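Local coordinates for odorant binding protein ASP5 (Apis mellifera, PDB 3R72) that probably binds small hydrophobic odorants and carries them in the antennae, and here holds n-butyl-benzenesulfonamide among its helices, at residues E28-D31 with G32-R35; I74-P77 with P78-V82. All coordinates share one frame; numbering follows the deposited sequence.

Contact 1: E28-D31 with G32-R35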
loop_
_atom_site.group_PDB
_atom_site.type_symbol
_atom_site.label_atom_id
_atom_site.label_comp_id
_atom_site.label_asym_id
_atom_site.label_seq_id
_atom_site.Cartn_x
_atom_site.Cartn_y
_atom_site.Cartn_z
ATOM N N GLU A 28 6.536 -10.491 10.338
ATOM C CA GLU A 28 5.615 -10.165 11.407
ATOM C C GLU A 28 5.287 -8.665 11.410
ATOM O O GLU A 28 4.130 -8.267 11.546
ATOM C CB GLU A 28 6.208 -10.569 12.770
ATOM C CG GLU A 28 5.291 -10.189 13.922
ATOM C CD GLU A 28 5.907 -10.317 15.296
ATOM O OE1 GLU A 28 7.006 -10.878 15.459
ATOM O OE2 GLU A 28 5.248 -9.820 16.238
ATOM N N LEU A 29 6.305 -7.828 11.282
ATOM C CA LEU A 29 6.115 -6.396 11.362
ATOM C C LEU A 29 5.235 -5.911 10.190
ATOM O O LEU A 29 4.338 -5.086 10.359
ATOM C CB LEU A 29 7.497 -5.738 11.387
ATOM C CG LEU A 29 7.509 -4.236 11.630
ATOM C CD1 LEU A 29 6.891 -3.876 12.974
ATOM C CD2 LEU A 29 8.930 -3.723 11.536
ATOM N N VAL A 30 5.447 -6.478 9.008
ATOM C CA VAL A 30 4.617 -6.135 7.859
ATOM C C VAL A 30 3.179 -6.628 8.054
ATOM O O VAL A 30 2.235 -5.891 7.804
ATOM C CB VAL A 30 5.218 -6.695 6.565
ATOM C CG1 VAL A 30 4.268 -6.481 5.401
ATOM C CG2 VAL A 30 6.584 -6.059 6.309
ATOM N N ASP A 31 3.021 -7.878 8.500
ATOM C CA ASP A 31 1.693 -8.436 8.753
ATOM C C ASP A 31 0.912 -7.683 9.827
ATOM O O ASP A 31 -0.323 -7.688 9.832
ATOM C CB ASP A 31 1.791 -9.899 9.192
ATOM C CG ASP A 31 2.051 -10.842 8.059
ATOM O OD1 ASP A 31 1.619 -10.562 6.922
ATOM O OD2 ASP A 31 2.658 -11.898 8.345
ATOM N N GLY A 32 1.622 -7.026 10.729
ATOM C CA GLY A 32 0.966 -6.265 11.775
ATOM C C GLY A 32 0.091 -5.142 11.255
ATOM O O GLY A 32 -0.907 -4.791 11.881
ATOM N N MET A 33 0.431 -4.565 10.109
ATOM C CA MET A 33 -0.368 -3.464 9.567
ATOM C C MET A 33 -1.829 -3.869 9.329
ATOM O O MET A 33 -2.745 -3.083 9.593
ATOM C CB MET A 33 0.261 -2.901 8.293
ATOM C CG MET A 33 1.616 -2.229 8.538
ATOM S SD MET A 33 2.238 -1.331 7.100
ATOM C CE MET A 33 2.619 -2.679 5.970
ATOM N N ARG A 34 -2.059 -5.094 8.857
ATOM C CA ARG A 34 -3.421 -5.562 8.618
ATOM C C ARG A 34 -4.218 -5.698 9.928
ATOM O O ARG A 34 -5.465 -5.634 9.917
ATOM C CB ARG A 34 -3.389 -6.871 7.831
ATOM C CG ARG A 34 -2.960 -6.691 6.365
ATOM C CD ARG A 34 -2.433 -7.992 5.773
ATOM N NE ARG A 34 -1.827 -7.831 4.449
ATOM C CZ ARG A 34 -1.310 -8.835 3.736
ATOM N NH1 ARG A 34 -1.321 -10.082 4.204
ATOM N NH2 ARG A 34 -0.778 -8.599 2.545
ATOM N N ARG A 35 -3.502 -5.868 11.041
ATOM C CA ARG A 35 -4.072 -5.910 12.383
ATOM C C ARG A 35 -4.196 -4.502 12.987
ATOM O O ARG A 35 -4.573 -4.359 14.146
ATOM C CB ARG A 35 -3.202 -6.791 13.312
ATOM C CG ARG A 35 -2.889 -8.206 12.797
ATOM C CD ARG A 35 -2.122 -9.053 13.830
ATOM N NE ARG A 35 -0.659 -8.896 13.778
ATOM C CZ ARG A 35 0.178 -9.612 13.013
ATOM N NH1 ARG A 35 -0.286 -10.557 12.197
ATOM N NH2 ARG A 35 1.503 -9.383 13.054
HETATM O O HOH W 1 2.448 -8.422 15.425
HETATM O O HOH W 2 -1.414 -10.849 6.818
#
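Arg35 folds back over the chain and lays one face of its guanidinium on the peptide between Asp31 and Gly32. Asp31 O sits 3.7 Å above the guanidinium plane, over its centre, and Gly32 N lies nearer the rim. The fold-back comes from a bend at chi3 (-87°) of Arg35. It also brings Arg35 NH1 to 3.7 Å from Asp31 CB. Glu28 runs out extended and crosses Arg35 at about a right angle, with the carboxylate and guanidinium planes 50° apart. The charged ends do not meet directly. A water bridges them, accepting from Arg35 NH2 at 2.7 Å and donating to Glu28 OE2 at 3.2 Å. A second water joins Asp31 OD1 to Arg34 NH1 in the same way. Asp31 OD1 and Arg34 NH1 are 4.0 Å apart, but the oxygen lies well out of the guanidinium plane. No N-H points at it, and any direct attraction is probably purely electrostatic.

The backbone here is the C-terminal end of helix 27-32. Gly32 N bonds to Glu28 O at 2.9 Å, four residues back. Met33 N then bonds to Val30 O at 3.2 Å, only three back, the spacing of a 3-10 turn. Met33 bends at chi3 (-69°), and its CE lies 4.2 Å from Val30 CG1.

The stronger polar partners come from the surroundings: Asp31 OD1 makes a salt bridge to Arg16, and Arg34 NH2 bonds to Phe121 O near the C-terminus. Val30 packs on Arg16 and Leu20 of helix 5-23 and on Tyr47, while Met33 packs on Leu44 and Thr48, all three of helix 42-54.

Contact 2: I74-P77 with P78-V82. With NBB (N-butyl-benzenesulfonamide), chain C.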
loop_
_atom_site.group_PDB
_atom_site.type_symbol
_atom_site.label_atom_id
_atom_site.label_comp_id
_atom_site.label_asym_id
_atom_site.label_seq_id
_atom_site.Cartn_x
_atom_site.Cartn_y
_atom_site.Cartn_z
ATOM N N ILE A 74 -6.974 -2.980 -11.678
ATOM C CA ILE A 74 -6.416 -4.246 -12.161
ATOM C C ILE A 74 -6.284 -5.315 -11.076
ATOM O O ILE A 74 -6.013 -6.476 -11.397
ATOM C CB ILE A 74 -5.023 -4.044 -12.815
ATOM C CG1 ILE A 74 -4.641 -5.267 -13.641
ATOM C CG2 ILE A 74 -3.955 -3.808 -11.771
ATOM C CD1 ILE A 74 -5.563 -5.514 -14.756
ATOM N N THR A 75 -6.434 -4.944 -9.801
ATOM C CA THR A 75 -6.237 -5.908 -8.713
ATOM C C THR A 75 -7.379 -6.123 -7.728
ATOM O O THR A 75 -7.360 -7.110 -7.003
ATOM C CB THR A 75 -4.968 -5.579 -7.892
ATOM O OG1 THR A 75 -5.138 -4.318 -7.236
ATOM C CG2 THR A 75 -3.715 -5.562 -8.768
ATOM N N MET A 76 -8.337 -5.205 -7.638
ATOM C CA MET A 76 -9.439 -5.398 -6.694
ATOM C C MET A 76 -10.530 -6.245 -7.309
ATOM O O MET A 76 -10.742 -6.192 -8.521
ATOM C CB MET A 76 -10.039 -4.069 -6.272
ATOM C CG MET A 76 -9.140 -3.253 -5.379
ATOM S SD MET A 76 -10.005 -1.907 -4.580
ATOM C CE MET A 76 -10.680 -2.725 -3.139
ATOM N N PRO A 77 -11.242 -7.036 -6.476
ATOM C CA PRO A 77 -12.452 -7.698 -6.950
ATOM C C PRO A 77 -13.406 -6.635 -7.543
ATOM O O PRO A 77 -13.502 -5.540 -6.988
ATOM C CB PRO A 77 -13.040 -8.310 -5.670
ATOM C CG PRO A 77 -11.914 -8.375 -4.699
ATOM C CD PRO A 77 -10.994 -7.265 -5.040
ATOM N N PRO A 78 -14.087 -6.923 -8.665
ATOM C CA PRO A 78 -14.956 -5.911 -9.296
ATOM C C PRO A 78 -15.977 -5.251 -8.352
ATOM O O PRO A 78 -16.191 -4.029 -8.418
ATOM C CB PRO A 78 -15.672 -6.688 -10.414
ATOM C CG PRO A 78 -15.342 -8.126 -10.195
ATOM C CD PRO A 78 -14.073 -8.180 -9.433
ATOM N N GLU A 79 -16.584 -6.054 -7.482
ATOM C CA GLU A 79 -17.547 -5.572 -6.484
ATOM C C GLU A 79 -16.935 -4.628 -5.437
ATOM O O GLU A 79 -17.663 -4.068 -4.614
ATOM C CB GLU A 79 -18.235 -6.765 -5.787
ATOM C CG GLU A 79 -17.313 -7.717 -4.953
ATOM C CD GLU A 79 -16.659 -8.842 -5.755
ATOM O OE1 GLU A 79 -16.657 -8.772 -7.000
ATOM O OE2 GLU A 79 -16.165 -9.820 -5.133
ATOM N N GLU A 80 -15.607 -4.472 -5.468
ATOM C CA GLU A 80 -14.886 -3.597 -4.543
ATOM C C GLU A 80 -14.261 -2.349 -5.179
ATOM O O GLU A 80 -13.772 -1.476 -4.461
ATOM C CB GLU A 80 -13.816 -4.402 -3.810
ATOM C CG GLU A 80 -14.418 -5.323 -2.750
ATOM C CD GLU A 80 -13.399 -6.241 -2.112
ATOM O OE1 GLU A 80 -12.193 -5.902 -2.130
ATOM O OE2 GLU A 80 -13.814 -7.311 -1.600
ATOM N N VAL A 81 -14.291 -2.245 -6.505
ATOM C CA VAL A 81 -13.555 -1.188 -7.220
ATOM C C VAL A 81 -14.060 0.228 -6.906
ATOM O O VAL A 81 -13.264 1.136 -6.658
ATOM C CB VAL A 81 -13.564 -1.454 -8.751
ATOM C CG1 VAL A 81 -13.106 -0.246 -9.558
ATOM C CG2 VAL A 81 -12.694 -2.668 -9.052
ATOM N N VAL A 82 -15.374 0.432 -6.905
ATOM C CA VAL A 82 -15.913 1.760 -6.627
ATOM C C VAL A 82 -15.588 2.173 -5.198
ATOM O O VAL A 82 -15.161 3.309 -4.947
ATOM C CB VAL A 82 -17.412 1.858 -6.946
ATOM C CG1 VAL A 82 -17.993 3.168 -6.416
ATOM C CG2 VAL A 82 -17.592 1.746 -8.441
HETATM O O1S NBB C . -2.140 -4.056 -3.030
HETATM S S NBB C . -2.476 -3.943 -4.421
HETATM O O2S NBB C . -2.267 -2.630 -4.963
HETATM N N10 NBB C . -4.027 -4.295 -4.575
HETATM C C11 NBB C . -4.543 -5.566 -4.097
HETATM C C12 NBB C . -6.033 -5.484 -3.794
HETATM C C13 NBB C . -6.660 -6.862 -3.640
HETATM C C14 NBB C . -6.204 -7.546 -2.375
HETATM C C4 NBB C . -1.627 -5.007 -5.309
HETATM C C5 NBB C . -1.164 -4.690 -6.594
HETATM C C6 NBB C . -0.442 -5.604 -7.364
HETATM C C1 NBB C . -0.195 -6.873 -6.859
HETATM C C2 NBB C . -0.650 -7.205 -5.594
HETATM C C3 NBB C . -1.358 -6.283 -4.824
#
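The turn that joins helix 65-75 to helix 81-91 carries this contact, and the end of the first helix borders a ligand pocket. Met76 is the first residue to leave helical backbone angles. Its side chain then reaches across to Glu80. Met76 and Glu80 cross at about a right angle, and the Met76 methyl CE touches Glu80 CB at 3.6 Å. A bend at chi3 (85°) of Met76 turns the methyl that way. Nearer the backbone, Met76 CB meets Val81 CG2 at 4.1 Å.

Residues 77-80 form a type I beta-turn, with Pro78 at its second position. The closing bond runs from Glu80 N to Pro77 O, 2.8 Å long. The donor sits above the carbonyl plane, 47° out of it. Val81 N follows with a bond to Pro78 O, which leads the chain into helix 81-91.

The Pro77 ring is touched by both glutamates. Glu80 runs out extended and slants across the ring, with CG anti to the carbonyl carbon (chi1 -74°), and brings OE1 to 3.4 Å from Pro77 CD. Glu79 bends at chi2 and sets OE2 3.5 Å from Pro77 CB. An alanine in place of Glu80 keeps CB but not the carboxylate, and is likely to leave CG and CD of the Pro77 ring without their cover on that side and to weaken the touch on Lys118.

Toward the pocket, Thr75 OG1 lies 2.9 Å from N10 of the bound n-butyl-benzenesulfonamide and is hydrogen-bonded to Gln71 O. Thr75 CG2 meets the benzene ring, 3.5 Å from its C5, and Met76 CG comes near the butyl chain.

The two contacts come in series along the chain. Contact 1 starts on helix 27-32 and runs into the loop before helix 42-54. Contact 2 joins the end of helix 65-75 to the start of helix 81-91. They share no helix, but both belong to the same odorant-binding fold of the PBP/GOBP family. Their centres are 23 Å apart, their nearest atoms about 12 Å, and they do not touch. Contact 2 borders a ligand directly through Thr75, while the Arg34 side chain of contact 1 stays about 7 Å from a bound ligand. The two are separate local features of one helical fold, and of them only contact 2 holds a pocket residue.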